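Local coordinates for protein succinyl-CoA ligase (ADP-forming) subunit alpha (Methanosaeta concilii, PDB 6HXI) that binds coenzyme A and joins a CoA-ligase-type N-terminal part to a C-terminal domain related to citrate synthase, at residues L444-R449 with G574-G579; P417-A422 with P448-A453; I426-A431 with I436-S441. All blocks are in the same frame, centred on the assembly; numbering follows the deposited sequence.

Contact 1 (L444-R449 with G574-G579); sequences LTIGPR and GLFALG
I446 of the loop after helix 435-443 meets F576 and A577 on helix 571-594, a loop-on-helix contact within the mainly helical, citrate synthase-like C-terminal domain. No hydrogen bond crosses between the segments; the closeness of carbon atoms alone defines the packing, with the nearest CA pair, I446 and A577, 7.3 Å apart. F576 holds CG anti to its backbone N (chi1 -178°), which carries the ring out from the helix so that its edge faces the isoleucine. The two side chains cross obliquely, and I446 CG1 lies in the plane of the ring, 4.0 Å from F576 CE2. Beside it, CG2 of I446 stays near that plane, at 4.0 Å from F576 CD2. All three touching residues are buried; I436 of the third subunit packs on I446 and A577. The ring of F576 also makes an edge-to-face pair with F450.

The other end of the loop is different. G447, P448 and R449 do not touch the helical segment, P448 is exposed to solvent, and the side chain of R449 comes no nearer to the helical segment than 10.1 Å. R449 NH2 is instead hydrogen-bonded to S596 O of the second subunit. On the packed side, the tip of I446 comes down on the helix backbone, CD1 standing 3.9 Å from A577 CA.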
loop_
_atom_site.group_PDB
_atom_site.type_symbol
_atom_site.label_atom_id
_atom_site.label_comp_id
_atom_site.label_asym_id
_atom_site.label_seq_id
_atom_site.Cartn_x
_atom_site.Cartn_y
_atom_site.Cartn_z
ATOM N N LEU B 444 -5.442 -0.701 3.413
ATOM C CA LEU B 444 -4.886 -2.022 3.600
ATOM C C LEU B 444 -5.413 -2.718 4.863
ATOM O O LEU B 444 -5.095 -3.876 5.071
ATOM C CB LEU B 444 -3.349 -2.010 3.566
ATOM C CG LEU B 444 -2.705 -1.782 2.172
ATOM C CD1 LEU B 444 -1.255 -1.471 2.325
ATOM C CD2 LEU B 444 -2.937 -3.010 1.196
ATOM N N THR B 445 -6.327 -2.070 5.619
ATOM C CA THR B 445 -6.952 -2.735 6.768
ATOM C C THR B 445 -8.267 -3.385 6.300
ATOM O O THR B 445 -8.853 -4.152 7.058
ATOM C CB THR B 445 -7.226 -1.760 7.904
ATOM O OG1 THR B 445 -8.222 -0.818 7.461
ATOM C CG2 THR B 445 -5.994 -1.059 8.385
ATOM N N ILE B 446 -8.742 -3.036 5.100
ATOM C CA ILE B 446 -10.037 -3.486 4.574
ATOM C C ILE B 446 -9.946 -4.933 4.165
ATOM O O ILE B 446 -9.149 -5.299 3.278
ATOM C CB ILE B 446 -10.624 -2.593 3.476
ATOM C CG1 ILE B 446 -10.923 -1.174 3.963
ATOM C CG2 ILE B 446 -11.880 -3.254 2.810
ATOM C CD1 ILE B 446 -11.142 -0.177 2.776
ATOM N N GLY B 447 -10.722 -5.751 4.852
ATOM C CA GLY B 447 -10.687 -7.192 4.668
ATOM C C GLY B 447 -11.764 -7.872 5.456
ATOM O O GLY B 447 -12.848 -7.321 5.606
ATOM N N PRO B 448 -11.497 -9.046 6.004
ATOM C CA PRO B 448 -12.588 -9.802 6.621
ATOM C C PRO B 448 -13.271 -9.174 7.823
ATOM O O PRO B 448 -14.421 -9.511 8.051
ATOM C CB PRO B 448 -11.938 -11.144 6.979
ATOM C CG PRO B 448 -10.448 -10.876 6.978
ATOM C CD PRO B 448 -10.258 -9.866 5.916
ATOM N N ARG B 449 -12.609 -8.296 8.590
ATOM C CA ARG B 449 -13.241 -7.743 9.796
ATOM C C ARG B 449 -13.606 -6.311 9.673
ATOM O O ARG B 449 -14.410 -5.851 10.451
ATOM C CB ARG B 449 -12.368 -7.939 11.043
ATOM C CG ARG B 449 -12.076 -9.386 11.349
ATOM C CD ARG B 449 -11.215 -9.498 12.595
ATOM N NE ARG B 449 -10.680 -10.844 12.698
ATOM C CZ ARG B 449 -9.807 -11.252 13.604
ATOM N NH1 ARG B 449 -9.457 -12.520 13.659
ATOM N NH2 ARG B 449 -9.241 -10.386 14.431
ATOM N N GLY B 574 -14.647 -3.619 -3.036
ATOM C CA GLY B 574 -14.268 -2.475 -3.848
ATOM C C GLY B 574 -15.176 -1.282 -3.629
ATOM O O GLY B 574 -14.698 -0.154 -3.552
ATOM N N LEU B 575 -16.505 -1.516 -3.553
ATOM C CA LEU B 575 -17.491 -0.459 -3.330
ATOM C C LEU B 575 -17.254 0.182 -1.958
ATOM O O LEU B 575 -17.180 1.403 -1.862
ATOM C CB LEU B 575 -18.914 -1.030 -3.425
ATOM C CG LEU B 575 -20.067 -0.047 -3.496
ATOM C CD1 LEU B 575 -19.878 0.965 -4.636
ATOM C CD2 LEU B 575 -21.405 -0.786 -3.627
ATOM N N PHE B 576 -17.022 -0.655 -0.931
ATOM C CA PHE B 576 -16.691 -0.157 0.399
ATOM C C PHE B 576 -15.383 0.656 0.383
ATOM O O PHE B 576 -15.313 1.718 0.994
ATOM C CB PHE B 576 -16.615 -1.305 1.430
ATOM C CG PHE B 576 -16.332 -0.844 2.844
ATOM C CD1 PHE B 576 -17.340 -0.281 3.628
ATOM C CD2 PHE B 576 -15.046 -0.924 3.374
ATOM C CE1 PHE B 576 -17.066 0.181 4.929
ATOM C CE2 PHE B 576 -14.766 -0.448 4.682
ATOM C CZ PHE B 576 -15.789 0.045 5.464
ATOM N N ALA B 577 -14.387 0.171 -0.319
ATOM C CA ALA B 577 -13.073 0.826 -0.440
ATOM C C ALA B 577 -13.134 2.175 -1.119
ATOM O O ALA B 577 -12.537 3.143 -0.656
ATOM C CB ALA B 577 -12.080 -0.091 -1.140
ATOM N N LEU B 578 -13.908 2.252 -2.174
ATOM C CA LEU B 578 -14.114 3.477 -2.920
ATOM C C LEU B 578 -14.846 4.516 -2.039
ATOM O O LEU B 578 -14.411 5.672 -1.933
ATOM C CB LEU B 578 -14.888 3.143 -4.204
ATOM C CG LEU B 578 -15.252 4.323 -5.106
ATOM C CD1 LEU B 578 -14.036 4.904 -5.781
ATOM C CD2 LEU B 578 -16.260 3.916 -6.114
ATOM N N GLY B 579 -15.948 4.115 -1.417
ATOM C CA GLY B 579 -16.668 5.030 -0.547
ATOM C C GLY B 579 -15.887 5.439 0.686
ATOM O O GLY B 579 -15.769 6.628 0.971
#

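Contact 2 (P417-A422 with P448-A453); sequences PAVSGA and PRFGGA
F450 and V419 are brought together by their first torsions. In F450, chi1 of 175° sets CG opposite the backbone N and extends the ring toward the start of helix 420-430. In V419, chi1 of -59° places CG2 between the backbone N and the carbonyl carbon, and this branch, with CB, does the touching. Both V419 CG2 and V419 CB lie 3.7 Å from F450 CE1, the two side chains crossing at about a right angle.

The next two residues cover one face of the ring. G421 N stands 3.6 Å above its plane, displaced toward the rim, while S420 CB lies higher over that face, 4.2 Å from F450 CG. Because G421 has no side chain, the ring can approach the backbone itself, F450 CE2 reaching 3.7 Å from G421 CA. V419 occupies the N-cap position, so the phenyl group packs on the first turn of a helix. This joins the loop before helix 453-466 to the opening of helix 420-430, in the C-terminal domain of citrate synthase type. R580 on helix 571-594 touches both V419 and F450, and a bound acetate ion, probably from the crystallisation liquor, lies about 3 Å from the F450 side chain.

S420 OG points off the ring, farther from F450 than CB is, and makes a weak hydrogen bond to Y599 O of the second subunit.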
loop_
_atom_site.group_PDB
_atom_site.type_symbol
_atom_site.label_atom_id
_atom_site.label_comp_id
_atom_site.label_asym_id
_atom_site.label_seq_id
_atom_site.Cartn_x
_atom_site.Cartn_y
_atom_site.Cartn_z
ATOM N N PRO B 417 -13.263 8.646 13.158
ATOM C CA PRO B 417 -11.813 8.381 13.108
ATOM C C PRO B 417 -11.313 7.140 13.830
ATOM O O PRO B 417 -10.156 6.792 13.701
ATOM C CB PRO B 417 -11.253 9.639 13.780
ATOM C CG PRO B 417 -12.267 9.985 14.828
ATOM C CD PRO B 417 -13.575 9.754 14.095
ATOM N N ALA B 418 -12.152 6.514 14.648
ATOM C CA ALA B 418 -11.789 5.430 15.514
ATOM C C ALA B 418 -11.709 4.076 14.836
ATOM O O ALA B 418 -10.988 3.201 15.326
ATOM C CB ALA B 418 -12.736 5.401 16.737
ATOM N N VAL B 419 -12.378 3.889 13.701
ATOM C CA VAL B 419 -12.337 2.586 13.011
ATOM C C VAL B 419 -10.941 2.296 12.379
ATOM O O VAL B 419 -10.217 3.239 12.024
ATOM C CB VAL B 419 -13.486 2.420 12.017
ATOM C CG1 VAL B 419 -14.846 2.544 12.716
ATOM C CG2 VAL B 419 -13.355 3.412 10.907
ATOM N N SER B 420 -10.603 1.006 12.185
ATOM C CA SER B 420 -9.270 0.557 11.738
ATOM C C SER B 420 -8.664 1.381 10.594
ATOM O O SER B 420 -7.547 1.869 10.735
ATOM C CB SER B 420 -9.288 -0.929 11.384
ATOM O OG SER B 420 -9.312 -1.642 12.611
ATOM N N GLY B 421 -9.384 1.500 9.496
ATOM C CA GLY B 421 -8.951 2.222 8.303
ATOM C C GLY B 421 -8.660 3.682 8.539
ATOM O O GLY B 421 -7.589 4.159 8.168
ATOM N N ALA B 422 -9.602 4.397 9.185
ATOM C CA ALA B 422 -9.445 5.823 9.450
ATOM C C ALA B 422 -8.284 5.982 10.440
ATOM O O ALA B 422 -7.416 6.810 10.240
ATOM C CB ALA B 422 -10.738 6.401 10.004
ATOM N N PRO B 448 -11.497 -9.046 6.004
ATOM C CA PRO B 448 -12.588 -9.802 6.621
ATOM C C PRO B 448 -13.271 -9.174 7.823
ATOM O O PRO B 448 -14.421 -9.511 8.051
ATOM C CB PRO B 448 -11.938 -11.144 6.979
ATOM C CG PRO B 448 -10.448 -10.876 6.978
ATOM C CD PRO B 448 -10.258 -9.866 5.916
ATOM N N ARG B 449 -12.609 -8.296 8.590
ATOM C CA ARG B 449 -13.241 -7.743 9.796
ATOM C C ARG B 449 -13.606 -6.311 9.673
ATOM O O ARG B 449 -14.410 -5.851 10.451
ATOM C CB ARG B 449 -12.368 -7.939 11.043
ATOM C CG ARG B 449 -12.076 -9.386 11.349
ATOM C CD ARG B 449 -11.215 -9.498 12.595
ATOM N NE ARG B 449 -10.680 -10.844 12.698
ATOM C CZ ARG B 449 -9.807 -11.252 13.604
ATOM N NH1 ARG B 449 -9.457 -12.520 13.659
ATOM N NH2 ARG B 449 -9.241 -10.386 14.431
ATOM N N PHE B 450 -12.963 -5.579 8.773
ATOM C CA PHE B 450 -13.285 -4.174 8.554
ATOM C C PHE B 450 -13.723 -4.067 7.090
ATOM O O PHE B 450 -12.904 -4.112 6.188
ATOM C CB PHE B 450 -12.063 -3.272 8.895
ATOM C CG PHE B 450 -12.270 -1.810 8.591
ATOM C CD1 PHE B 450 -13.185 -1.054 9.314
ATOM C CD2 PHE B 450 -11.566 -1.190 7.563
ATOM C CE1 PHE B 450 -13.406 0.297 9.003
ATOM C CE2 PHE B 450 -11.799 0.145 7.237
ATOM C CZ PHE B 450 -12.743 0.875 7.934
ATOM N N GLY B 451 -15.020 -4.011 6.873
ATOM C CA GLY B 451 -15.619 -3.942 5.537
ATOM C C GLY B 451 -16.056 -5.264 4.930
ATOM O O GLY B 451 -16.956 -5.284 4.100
ATOM N N GLY B 452 -15.482 -6.368 5.399
ATOM C CA GLY B 452 -15.735 -7.726 4.918
ATOM C C GLY B 452 -17.082 -8.345 5.209
ATOM O O GLY B 452 -17.479 -9.292 4.530
ATOM N N ALA B 453 -17.809 -7.833 6.190
ATOM C CA ALA B 453 -19.128 -8.386 6.542
ATOM C C ALA B 453 -20.148 -8.157 5.421
ATOM O O ALA B 453 -21.170 -8.839 5.410
ATOM C CB ALA B 453 -19.641 -7.780 7.846
#

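Contact 3 (I426-A431 with I436-S441); sequences IVASCA and ISSLCS
S438 packs against A428 and S429 with every side-chain atom it has. The contact begins at its backbone, where S438 CA is 3.6 Å from A428 CB. One bond further out, S438 CB lies 3.9 Å from the same methyl group and slightly farther from the backbone of S429. At the tip, OG is again 3.6 Å from A428 CB, so the alanine methyl lies alongside the serine from root to end. S438 OG also comes within 3.4 Å of S429 N, but the angle is too poor for a hydrogen bond. The hydroxyl is held instead by the loop leading into its helix: chi1 of -61° lays OG beside the backbone N, from where it donates to D434 O, four residues earlier, with a weak further bond to K433 O. A buried polar group is thereby satisfied without any help from the facing segment.

The two segments form an antiparallel helical hairpin, helices 420-430 and 435-443 being joined by a very short loop. The local axes approach to 8.2 Å and their directions differ by 152°. The closeness is consistent with the small residues at the interface: A428 and S438 bring their CA atoms to 5.0 Å, and one turn on from S438, S441 CB is 4.0 Å from A428 CB.

The hydroxyls that flank the pair look outward to other parts of the fold and the assembly. S429 OG is bonded to I588 O on helix 571-594. S441 has OG anti to its backbone N (chi1 -167°), and there it is hydrogen-bonded to S441 O and N424 ND2, both of the second subunit.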
loop_
_atom_site.group_PDB
_atom_site.type_symbol
_atom_site.label_atom_id
_atom_site.label_comp_id
_atom_site.label_asym_id
_atom_site.label_seq_id
_atom_site.Cartn_x
_atom_site.Cartn_y
_atom_site.Cartn_z
ATOM N N ILE B 426 -4.770 8.101 9.829
ATOM C CA ILE B 426 -4.492 9.198 10.742
ATOM C C ILE B 426 -3.111 9.057 11.318
ATOM O O ILE B 426 -2.411 10.052 11.440
ATOM C CB ILE B 426 -5.606 9.237 11.859
ATOM C CG1 ILE B 426 -6.912 9.882 11.306
ATOM C CG2 ILE B 426 -5.109 9.927 13.156
ATOM C CD1 ILE B 426 -8.141 9.743 12.235
ATOM N N VAL B 427 -2.739 7.846 11.733
ATOM C CA VAL B 427 -1.408 7.578 12.256
ATOM C C VAL B 427 -0.360 7.892 11.162
ATOM O O VAL B 427 0.571 8.628 11.432
ATOM C CB VAL B 427 -1.302 6.145 12.821
ATOM C CG1 VAL B 427 0.137 5.752 13.099
ATOM C CG2 VAL B 427 -2.175 5.999 14.079
ATOM N N ALA B 428 -0.512 7.384 9.967
ATOM C CA ALA B 428 0.420 7.657 8.846
ATOM C C ALA B 428 0.490 9.181 8.588
ATOM O O ALA B 428 1.586 9.693 8.358
ATOM C CB ALA B 428 -0.063 6.927 7.549
ATOM N N SER B 429 -0.683 9.875 8.577
ATOM C CA SER B 429 -0.742 11.344 8.376
ATOM C C SER B 429 0.023 12.061 9.503
ATOM O O SER B 429 0.777 12.971 9.237
ATOM C CB SER B 429 -2.185 11.845 8.296
ATOM O OG SER B 429 -2.247 13.155 7.750
ATOM N N CYS B 430 -0.135 11.611 10.735
ATOM C CA CYS B 430 0.566 12.159 11.905
ATOM C C CYS B 430 2.093 11.877 11.815
ATOM O O CYS B 430 2.883 12.625 12.376
ATOM C CB CYS B 430 -0.023 11.607 13.203
ATOM S SG CYS B 430 -1.680 12.223 13.578
ATOM N N ALA B 431 2.489 10.832 11.069
ATOM C CA ALA B 431 3.889 10.498 10.841
ATOM C C ALA B 431 4.459 11.333 9.671
ATOM O O ALA B 431 5.584 11.073 9.222
ATOM C CB ALA B 431 4.037 9.011 10.575
ATOM N N ILE B 436 -1.447 9.988 -0.410
ATOM C CA ILE B 436 -1.533 8.657 -1.079
ATOM C C ILE B 436 -1.014 7.538 -0.228
ATOM O O ILE B 436 -1.670 6.498 -0.190
ATOM C CB ILE B 436 -0.866 8.648 -2.490
ATOM C CG1 ILE B 436 -1.631 9.536 -3.470
ATOM C CG2 ILE B 436 -0.610 7.205 -3.070
ATOM C CD1 ILE B 436 -3.046 9.174 -3.755
ATOM N N SER B 437 0.161 7.707 0.423
ATOM C CA SER B 437 0.730 6.676 1.307
ATOM C C SER B 437 -0.181 6.464 2.485
ATOM O O SER B 437 -0.400 5.325 2.905
ATOM C CB SER B 437 2.094 7.113 1.847
ATOM O OG SER B 437 2.977 7.269 0.755
ATOM N N SER B 438 -0.601 7.574 3.104
ATOM C CA SER B 438 -1.510 7.546 4.257
ATOM C C SER B 438 -2.836 6.865 3.887
ATOM O O SER B 438 -3.339 6.080 4.668
ATOM C CB SER B 438 -1.777 8.967 4.766
ATOM O OG SER B 438 -0.559 9.545 5.186
ATOM N N LEU B 439 -3.380 7.149 2.706
ATOM C CA LEU B 439 -4.618 6.511 2.240
ATOM C C LEU B 439 -4.475 5.012 2.125
ATOM O O LEU B 439 -5.295 4.282 2.695
ATOM C CB LEU B 439 -5.068 7.109 0.892
ATOM C CG LEU B 439 -6.249 6.403 0.192
ATOM C CD1 LEU B 439 -7.568 6.549 1.010
ATOM C CD2 LEU B 439 -6.424 6.959 -1.203
ATOM N N CYS B 440 -3.433 4.546 1.410
ATOM C CA CYS B 440 -3.183 3.104 1.303
ATOM C C CYS B 440 -2.898 2.460 2.636
ATOM O O CYS B 440 -3.273 1.319 2.834
ATOM C CB CYS B 440 -2.077 2.826 0.302
ATOM S SG CYS B 440 -2.482 3.456 -1.335
ATOM N N SER B 441 -2.206 3.140 3.539
ATOM C CA SER B 441 -1.986 2.583 4.898
ATOM C C SER B 441 -3.375 2.235 5.516
ATOM O O SER B 441 -3.504 1.175 6.097
ATOM C CB SER B 441 -1.266 3.580 5.803
ATOM O OG SER B 441 -0.823 2.890 6.969
#

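How the contacts relate
From the N terminus, the chain first enters contact 2 at 417-422, runs along helix 420-430, and turns back at once in contact 3, which closes the shortest loop. Contact 3 thus falls wholly within the span of contact 2, and the two meet where P417 CB lies 3.5 Å from I426 CD1. Contact 1 opens at 444-449, before contact 2 is completed at 448-453, so their spans cross, with P448 and R449 common to both. T445 OG1, 3.2 Å from G421 CA, marks their junction. Contact 1 then closes 125 residues later on helix 571-594, tying this late helix to the loop that follows the helical hairpin.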